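Local atomic coordinates of alpha-Amylase (PDB entry 2B5D), a protein that is named an alpha-amylase and belongs to glycoside hydrolase family 57, whose core domain is a barrel of alternating beta strands and alpha helices. Residues E185-Y189 with F204-S208; D193-A197 with T228-V232; F235-S241 with V343-F348. All coordinates share one frame; numbering follows the deposited sequence.

Interaction 1. Residues E185-Y189 with F204-S208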
loop_
_atom_site.group_PDB
_atom_site.type_symbol
_atom_site.label_atom_id
_atom_site.label_comp_id
_atom_site.label_asym_id
_atom_site.label_seq_id
_atom_site.Cartn_x
_atom_site.Cartn_y
_atom_site.Cartn_z
ATOM N N GLU A 185 28.650 -1.050 -11.185
ATOM C CA GLU A 185 28.575 -2.471 -10.873
ATOM C C GLU A 185 29.628 -3.300 -11.577
ATOM O O GLU A 185 29.417 -4.485 -11.811
ATOM C CB GLU A 185 27.182 -3.080 -11.188
ATOM C CG GLU A 185 25.942 -2.408 -10.533
ATOM C CD GLU A 185 26.120 -2.203 -9.025
ATOM O OE1 GLU A 185 26.575 -3.179 -8.341
ATOM O OE2 GLU A 185 25.810 -1.080 -8.545
ATOM N N CYS A 186 30.745 -2.682 -11.950
ATOM C CA CYS A 186 31.729 -3.291 -12.879
ATOM C C CYS A 186 31.100 -3.964 -14.105
ATOM O O CYS A 186 31.640 -4.945 -14.636
ATOM C CB CYS A 186 32.687 -4.245 -12.089
ATOM S SG CYS A 186 33.803 -3.225 -11.037
ATOM N N GLY A 187 29.937 -3.486 -14.516
ATOM C CA GLY A 187 29.237 -4.074 -15.641
ATOM C C GLY A 187 30.056 -3.857 -16.921
ATOM O O GLY A 187 30.244 -2.744 -17.383
ATOM N N TYR A 188 30.569 -4.948 -17.438
ATOM C CA TYR A 188 31.469 -4.947 -18.541
ATOM C C TYR A 188 30.939 -6.018 -19.468
ATOM O O TYR A 188 30.515 -7.076 -19.012
ATOM C CB TYR A 188 32.919 -5.265 -18.132
ATOM C CG TYR A 188 33.826 -5.297 -19.400
ATOM C CD1 TYR A 188 34.349 -4.096 -19.959
ATOM C CD2 TYR A 188 34.086 -6.495 -20.062
ATOM C CE1 TYR A 188 35.162 -4.123 -21.123
ATOM C CE2 TYR A 188 34.861 -6.526 -21.213
ATOM C CZ TYR A 188 35.377 -5.338 -21.750
ATOM O OH TYR A 188 36.159 -5.410 -22.875
ATOM N N TYR A 189 30.889 -5.690 -20.753
ATOM C CA TYR A 189 30.585 -6.668 -21.807
ATOM C C TYR A 189 31.601 -6.502 -22.948
ATOM O O TYR A 189 32.232 -5.458 -23.107
ATOM C CB TYR A 189 29.141 -6.527 -22.340
ATOM C CG TYR A 189 28.856 -5.218 -23.035
ATOM C CD1 TYR A 189 28.481 -4.083 -22.296
ATOM C CD2 TYR A 189 28.985 -5.106 -24.419
ATOM C CE1 TYR A 189 28.201 -2.848 -22.940
ATOM C CE2 TYR A 189 28.715 -3.914 -25.072
ATOM C CZ TYR A 189 28.316 -2.793 -24.332
ATOM O OH TYR A 189 28.079 -1.630 -24.988
ATOM N N PHE A 204 40.092 0.749 -16.839
ATOM C CA PHE A 204 38.918 0.498 -16.073
ATOM C C PHE A 204 39.141 -0.640 -15.015
ATOM O O PHE A 204 40.230 -1.229 -14.953
ATOM C CB PHE A 204 37.746 0.186 -16.990
ATOM C CG PHE A 204 37.973 -0.979 -17.896
ATOM C CD1 PHE A 204 37.125 -2.054 -17.881
ATOM C CD2 PHE A 204 38.965 -0.942 -18.854
ATOM C CE1 PHE A 204 37.335 -3.081 -18.736
ATOM C CE2 PHE A 204 39.143 -1.978 -19.745
ATOM C CZ PHE A 204 38.352 -3.024 -19.690
ATOM N N PHE A 205 38.101 -0.932 -14.222
ATOM C CA PHE A 205 38.124 -2.002 -13.175
ATOM C C PHE A 205 37.089 -3.050 -13.560
ATOM O O PHE A 205 36.021 -2.716 -14.097
ATOM C CB PHE A 205 37.879 -1.412 -11.809
ATOM C CG PHE A 205 38.981 -0.440 -11.335
ATOM C CD1 PHE A 205 38.901 0.925 -11.628
ATOM C CD2 PHE A 205 40.052 -0.902 -10.558
ATOM C CE1 PHE A 205 39.900 1.838 -11.213
ATOM C CE2 PHE A 205 41.069 -0.013 -10.110
ATOM C CZ PHE A 205 40.982 1.382 -10.453
ATOM N N VAL A 206 37.439 -4.318 -13.429
ATOM C CA VAL A 206 36.465 -5.371 -13.631
ATOM C C VAL A 206 36.447 -6.286 -12.355
ATOM O O VAL A 206 37.337 -6.216 -11.499
ATOM C CB VAL A 206 36.804 -6.211 -14.901
ATOM C CG1 VAL A 206 36.792 -5.332 -16.228
ATOM C CG2 VAL A 206 38.127 -6.862 -14.748
ATOM N N ASP A 207 35.397 -7.082 -12.269
ATOM C CA ASP A 207 35.259 -8.217 -11.416
ATOM C C ASP A 207 36.267 -9.297 -11.832
ATOM O O ASP A 207 36.633 -9.423 -13.031
ATOM C CB ASP A 207 33.868 -8.828 -11.604
ATOM C CG ASP A 207 33.555 -9.919 -10.568
ATOM O OD1 ASP A 207 33.571 -9.597 -9.364
ATOM O OD2 ASP A 207 33.253 -11.092 -10.945
ATOM N N SER A 208 36.634 -10.115 -10.831
ATOM C CA SER A 208 37.522 -11.240 -10.935
ATOM C C SER A 208 37.107 -12.204 -12.002
ATOM O O SER A 208 37.956 -12.790 -12.664
ATOM C CB SER A 208 37.511 -12.008 -9.571
ATOM O OG SER A 208 38.020 -11.142 -8.598
#

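Interaction 2. Residues D193-A197 with T228-V232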
loop_
_atom_site.group_PDB
_atom_site.type_symbol
_atom_site.label_atom_id
_atom_site.label_comp_id
_atom_site.label_asym_id
_atom_site.label_seq_id
_atom_site.Cartn_x
_atom_site.Cartn_y
_atom_site.Cartn_z
ATOM N N ASP A 193 35.350 -2.012 -24.200
ATOM C CA ASP A 193 36.726 -1.402 -24.140
ATOM C C ASP A 193 36.987 -0.492 -25.367
ATOM O O ASP A 193 37.626 0.597 -25.266
ATOM C CB ASP A 193 37.780 -2.505 -24.073
ATOM C CG ASP A 193 37.559 -3.607 -25.119
ATOM O OD1 ASP A 193 38.488 -4.029 -25.805
ATOM O OD2 ASP A 193 36.454 -4.070 -25.292
ATOM N N LEU A 194 36.482 -0.909 -26.510
ATOM C CA LEU A 194 36.544 -0.027 -27.728
ATOM C C LEU A 194 36.034 1.425 -27.530
ATOM O O LEU A 194 36.771 2.393 -27.807
ATOM C CB LEU A 194 35.802 -0.714 -28.837
ATOM C CG LEU A 194 36.521 -1.812 -29.617
ATOM C CD1 LEU A 194 38.010 -2.003 -29.416
ATOM C CD2 LEU A 194 35.725 -3.090 -29.735
ATOM N N TYR A 195 34.834 1.559 -26.915
ATOM C CA TYR A 195 34.212 2.864 -26.637
ATOM C C TYR A 195 34.993 3.617 -25.624
ATOM O O TYR A 195 35.005 4.854 -25.620
ATOM C CB TYR A 195 32.744 2.710 -26.182
ATOM C CG TYR A 195 31.839 2.231 -27.285
ATOM C CD1 TYR A 195 31.208 0.995 -27.198
ATOM C CD2 TYR A 195 31.637 2.995 -28.459
ATOM C CE1 TYR A 195 30.412 0.515 -28.253
ATOM C CE2 TYR A 195 30.788 2.520 -29.504
ATOM C CZ TYR A 195 30.213 1.307 -29.395
ATOM O OH TYR A 195 29.421 0.822 -30.414
ATOM N N LEU A 196 35.661 2.886 -24.753
ATOM C CA LEU A 196 36.483 3.514 -23.725
ATOM C C LEU A 196 37.703 4.076 -24.383
ATOM O O LEU A 196 38.156 5.175 -24.033
ATOM C CB LEU A 196 36.897 2.486 -22.616
ATOM C CG LEU A 196 36.159 2.274 -21.265
ATOM C CD1 LEU A 196 34.828 3.098 -21.129
ATOM C CD2 LEU A 196 36.041 0.744 -20.736
ATOM N N ALA A 197 38.281 3.279 -25.286
ATOM C CA ALA A 197 39.408 3.723 -26.138
ATOM C C ALA A 197 38.951 4.932 -26.956
ATOM O O ALA A 197 39.554 6.037 -26.850
ATOM C CB ALA A 197 39.951 2.552 -27.049
ATOM N N THR A 228 43.851 -4.487 -22.818
ATOM C CA THR A 228 43.036 -5.049 -23.945
ATOM C C THR A 228 43.733 -4.890 -25.314
ATOM O O THR A 228 44.594 -4.005 -25.459
ATOM C CB THR A 228 41.714 -4.352 -24.070
ATOM O OG1 THR A 228 41.972 -2.940 -24.245
ATOM C CG2 THR A 228 40.904 -4.645 -22.778
ATOM N N PRO A 229 43.374 -5.731 -26.304
ATOM C CA PRO A 229 44.007 -5.414 -27.607
ATOM C C PRO A 229 43.996 -3.926 -28.033
ATOM O O PRO A 229 44.955 -3.513 -28.697
ATOM C CB PRO A 229 43.242 -6.265 -28.628
ATOM C CG PRO A 229 42.769 -7.501 -27.835
ATOM C CD PRO A 229 42.517 -6.935 -26.364
ATOM N N SER A 230 42.969 -3.153 -27.606
ATOM C CA SER A 230 42.710 -1.742 -27.922
ATOM C C SER A 230 43.596 -0.765 -27.168
ATOM O O SER A 230 43.513 0.481 -27.396
ATOM C CB SER A 230 41.242 -1.404 -27.608
ATOM O OG SER A 230 40.551 -2.425 -26.813
ATOM N N GLY A 231 44.409 -1.326 -26.253
ATOM C CA GLY A 231 45.336 -0.566 -25.363
ATOM C C GLY A 231 44.778 -0.046 -24.057
ATOM O O GLY A 231 45.397 0.832 -23.348
ATOM N N VAL A 232 43.593 -0.539 -23.726
ATOM C CA VAL A 232 42.954 -0.092 -22.455
ATOM C C VAL A 232 43.347 -1.090 -21.330
ATOM O O VAL A 232 43.237 -2.315 -21.490
ATOM C CB VAL A 232 41.379 0.189 -22.579
ATOM C CG1 VAL A 232 40.857 0.809 -21.300
ATOM C CG2 VAL A 232 41.067 1.166 -23.727
#

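Interaction 3. Residues F235-S241 with V343-F348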
loop_
_atom_site.group_PDB
_atom_site.type_symbol
_atom_site.label_atom_id
_atom_site.label_comp_id
_atom_site.label_asym_id
_atom_site.label_seq_id
_atom_site.Cartn_x
_atom_site.Cartn_y
_atom_site.Cartn_z
ATOM N N PHE A 235 42.020 -3.606 -14.429
ATOM C CA PHE A 235 42.470 -4.013 -13.081
ATOM C C PHE A 235 41.402 -4.910 -12.470
ATOM O O PHE A 235 40.286 -4.475 -12.362
ATOM C CB PHE A 235 42.593 -2.793 -12.202
ATOM C CG PHE A 235 43.815 -1.941 -12.477
ATOM C CD1 PHE A 235 43.757 -0.860 -13.366
ATOM C CD2 PHE A 235 45.004 -2.204 -11.854
ATOM C CE1 PHE A 235 44.889 -0.046 -13.598
ATOM C CE2 PHE A 235 46.146 -1.421 -12.089
ATOM C CZ PHE A 235 46.089 -0.321 -12.932
ATOM N N ALA A 236 41.705 -6.163 -12.150
ATOM C CA ALA A 236 40.695 -7.041 -11.592
ATOM C C ALA A 236 40.763 -7.064 -10.053
ATOM O O ALA A 236 41.841 -7.098 -9.430
ATOM C CB ALA A 236 40.712 -8.434 -12.196
ATOM N N ARG A 237 39.580 -6.958 -9.473
ATOM C CA ARG A 237 39.317 -7.143 -8.017
ATOM C C ARG A 237 40.063 -8.339 -7.408
ATOM O O ARG A 237 39.903 -9.466 -7.889
ATOM C CB ARG A 237 37.814 -7.435 -7.862
ATOM C CG ARG A 237 37.155 -6.680 -6.835
ATOM C CD ARG A 237 35.728 -7.095 -6.782
ATOM N NE ARG A 237 35.521 -8.310 -5.987
ATOM C CZ ARG A 237 35.115 -9.426 -6.546
ATOM N NH1 ARG A 237 34.935 -10.547 -5.861
ATOM N NH2 ARG A 237 34.912 -9.388 -7.852
ATOM N N ASP A 238 40.785 -8.107 -6.319
ATOM C CA ASP A 238 41.308 -9.229 -5.474
ATOM C C ASP A 238 40.150 -9.773 -4.650
ATOM O O ASP A 238 39.648 -9.089 -3.765
ATOM C CB ASP A 238 42.454 -8.750 -4.543
ATOM C CG ASP A 238 42.867 -9.810 -3.491
ATOM O OD1 ASP A 238 42.615 -11.042 -3.642
ATOM O OD2 ASP A 238 43.467 -9.377 -2.510
ATOM N N PRO A 239 39.718 -10.990 -4.942
ATOM C CA PRO A 239 38.550 -11.533 -4.271
ATOM C C PRO A 239 38.849 -11.914 -2.782
ATOM O O PRO A 239 37.919 -12.149 -2.014
ATOM C CB PRO A 239 38.249 -12.808 -5.077
ATOM C CG PRO A 239 39.650 -13.202 -5.686
ATOM C CD PRO A 239 40.400 -11.961 -5.832
ATOM N N GLU A 240 40.126 -12.010 -2.423
ATOM C CA GLU A 240 40.567 -12.169 -1.050
ATOM C C GLU A 240 40.404 -10.884 -0.276
ATOM O O GLU A 240 40.347 -10.927 0.964
ATOM C CB GLU A 240 42.029 -12.615 -0.975
ATOM C CG GLU A 240 42.258 -13.947 -1.575
ATOM C CD GLU A 240 43.610 -14.525 -1.188
ATOM O OE1 GLU A 240 44.001 -15.550 -1.785
ATOM O OE2 GLU A 240 44.280 -13.969 -0.296
ATOM N N SER A 241 40.338 -9.744 -0.971
ATOM C CA SER A 241 40.007 -8.496 -0.295
ATOM C C SER A 241 38.515 -8.089 -0.523
ATOM O O SER A 241 38.199 -6.928 -0.646
ATOM C CB SER A 241 40.969 -7.374 -0.671
ATOM O OG SER A 241 42.351 -7.741 -0.623
ATOM N N VAL A 343 49.956 -6.627 -7.828
ATOM C CA VAL A 343 49.161 -5.465 -7.467
ATOM C C VAL A 343 47.802 -5.934 -6.996
ATOM O O VAL A 343 47.100 -6.673 -7.654
ATOM C CB VAL A 343 49.261 -4.204 -8.449
ATOM C CG1 VAL A 343 50.071 -4.484 -9.676
ATOM C CG2 VAL A 343 47.912 -3.537 -8.735
ATOM N N ILE A 344 47.524 -5.612 -5.752
ATOM C CA ILE A 344 46.392 -6.204 -5.060
ATOM C C ILE A 344 45.344 -5.142 -5.166
ATOM O O ILE A 344 45.543 -3.995 -4.663
ATOM C CB ILE A 344 46.789 -6.589 -3.588
ATOM C CG1 ILE A 344 47.797 -7.764 -3.645
ATOM C CG2 ILE A 344 45.560 -6.874 -2.786
ATOM C CD1 ILE A 344 48.695 -7.965 -2.397
ATOM N N VAL A 345 44.285 -5.463 -5.914
ATOM C CA VAL A 345 43.238 -4.430 -6.144
ATOM C C VAL A 345 42.044 -4.665 -5.221
ATOM O O VAL A 345 41.359 -5.729 -5.283
ATOM C CB VAL A 345 42.758 -4.304 -7.633
ATOM C CG1 VAL A 345 41.705 -3.104 -7.783
ATOM C CG2 VAL A 345 43.954 -4.101 -8.585
ATOM N N ALA A 346 41.819 -3.674 -4.372
ATOM C CA ALA A 346 40.787 -3.780 -3.314
ATOM C C ALA A 346 39.830 -2.565 -3.309
ATOM O O ALA A 346 40.160 -1.495 -2.755
ATOM C CB ALA A 346 41.470 -3.972 -1.939
ATOM N N PRO A 347 38.704 -2.689 -4.038
ATOM C CA PRO A 347 37.677 -1.676 -4.133
ATOM C C PRO A 347 36.547 -1.808 -3.112
ATOM O O PRO A 347 36.014 -2.903 -2.891
ATOM C CB PRO A 347 37.101 -1.894 -5.526
ATOM C CG PRO A 347 37.227 -3.313 -5.731
ATOM C CD PRO A 347 38.422 -3.801 -4.964
ATOM N N PHE A 348 36.168 -0.677 -2.536
ATOM C CA PHE A 348 35.053 -0.648 -1.620
ATOM C C PHE A 348 34.189 0.524 -1.919
ATOM O O PHE A 348 34.670 1.576 -2.323
ATOM C CB PHE A 348 35.578 -0.615 -0.173
ATOM C CG PHE A 348 36.650 -1.621 0.047
ATOM C CD1 PHE A 348 37.956 -1.231 0.290
ATOM C CD2 PHE A 348 36.360 -2.993 -0.128
ATOM C CE1 PHE A 348 38.949 -2.188 0.444
ATOM C CE2 PHE A 348 37.338 -3.952 0.002
ATOM C CZ PHE A 348 38.649 -3.557 0.293
HETATM O O HOH W 1 43.853 -7.654 -7.238
#

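Interaction 1. Residues E185-Y189 with F204-S208
Cys186 passes beside Val206 with their CA atoms 5.2 Å apart, where an irregular loop that follows strand 180-182 runs past the end of strand 203-206. Glu185 and Cys186 both take left-handed backbone conformations, turning the chain so that the side chain of Cys186 is directed at the strand. With chi1 at -71°, its SG stands beside its own backbone N and comes to 3.8 Å from Phe205 O, while its CB lies 3.9 Å from Asp207 N. A cysteine suits this place because its compact, weakly polar side chain can lie against peptide groups.

Two residues further along, an aromatic pair makes the second half of the contact. Tyr188 CD1 and CE1 are each 3.4 Å from Phe204 CE1, so the CD1-CE1 side of the tyrosine lies against the CE1 end of the Phe204 ring, with CZ and CD1 of Phe204 close by. The ring planes are only 23° from parallel, but they are slid apart, with centroids separated by 5.2 Å and scarcely any overlap. Tyr188 reaches the strand because its CG is anti to the backbone N (chi1 178°). Val206 CG1 lies near the start of the tyrosine side chain, 4.3 Å from Tyr188 CB. The aromatic carbons thus serve the buried packing, while Tyr188 OH finds its partner in the carboxylate of Asp193.

Asp207 turns its carboxylate to other tasks: OD2 caps the backbone N of His209, and OD1 pairs with Arg237, at a modelled separation too short to be taken literally. Loop 185-189, helix 192-198 and strand 203-206 form the later part of a beta-alpha-beta crossover between neighbouring parallel strands, the repeating unit of a beta/alpha barrel.

Interaction 2. Residues D193-A197 with T228-V232
Asp193 and Ser230 make the polar part of this contact. Asp193 OD1 lies 2.8 Å from Ser230 OG and, with its CB, also borders Thr228, whose CG2 is 4.0 Å from Asp193 CB. The other carboxylate oxygen, OD2, is turned to the tyrosine of the preceding loop, so the aspartate lies between that loop and the turn that packs on its helix. A short acidic side chain fits this place near the start of the helix.

Within the turn, Thr228 OG1 holds the chain together: it accepts from Val232 N at 2.9 Å and shares a hydrogen bond with Ser230 OG. It can do so because chi1 of 57° puts the hydroxyl between the threonine's own backbone N and carbonyl carbon, facing the inside of the turn.

The apolar part lies one helical turn beyond Asp193. Ala197 CB rests 3.8 Å from Val232 CG2, and its small methyl lets the loop come close to the helix. The same CG2 sits 3.8 Å from Asp193 O, which is already engaged by Ala197 N in the helix. At the outer margin Leu194 CD1 brushes Ser230 CB.

Gly231, with its positive phi, completes a type I turn with a G1 bulge, the classic tight connection of a beta hairpin, here between strands 226-227 and 233-236 and packed against helix 192-198.

Interaction 3. Residues F235-S241 with V343-F348
Asp238 and Val345 are joined by the direct hydrogen bond of this contact. Asp238 N donates to Val345 O over 2.7 Å at 167°, nearly straight and in the plane of the carbonyl. This bond comes from just beyond strand 233-236; beside it a single buried water bridges Val345 and Ala236, accepting from Val345 N at 2.6 Å and donating to Ala236 O at 3.0 Å. Val345 CB packs on the same Ala236 O.

The polar side chains mainly shape the loop that follows strand 233-236. Asp238 OD1 accepts from Glu240 N, making an Asx turn, and OD2 accepts from Ser241 OG; both donors approach from above the carboxylate plane. Aspartate suits the spot because its two oxygens can hold two points of the turn, and Tyr223 and Gln330 add further bonds.

Apolar groups fill the remaining surface. Val345, a beta-branched residue suited to a buried strand, offers CG2, 3.9 Å from Phe235 CD2. The Arg237 side chain crosses Pro347 at about a right angle, CG to CG 3.5 Å, while its guanidinium makes a cation-pi contact with Trp402. Ser241 CB meets Ala346 CB at 3.7 Å, and Ser241 O sits at the edge of the Phe348 ring, 3.2 Å from CE2, where the slightly positive ring hydrogens probably suit it.

The polar groups named thus find partners in a backbone bond, a water and a carboxylate-held turn, consistent with a barrel closing between strands 233-236 and 343-349 without a regular ladder of backbone bonds.

How the interactions relate
Interactions 1 and 3 are buried and meet on one sheet, since strands 203-206 and 233-236 are neighbours in it: Phe204 O accepts from Phe235 N, and Phe205 packs on Phe235. Interaction 2 lies further out, partly exposed, yet touches interaction 1 where Leu196 and Val232 both press on Phe204. It meets interaction 3 only through adjoining sequence. The chemistry follows the place. Interaction 1 packs aromatic and aliphatic groups and lays a thiol side chain on the backbone; interaction 2 sets hydroxyls and a carboxylate beside a small apolar patch; interaction 3, between a strand end with its following loop and strand 343-349, adds a backbone bond and a bridging water.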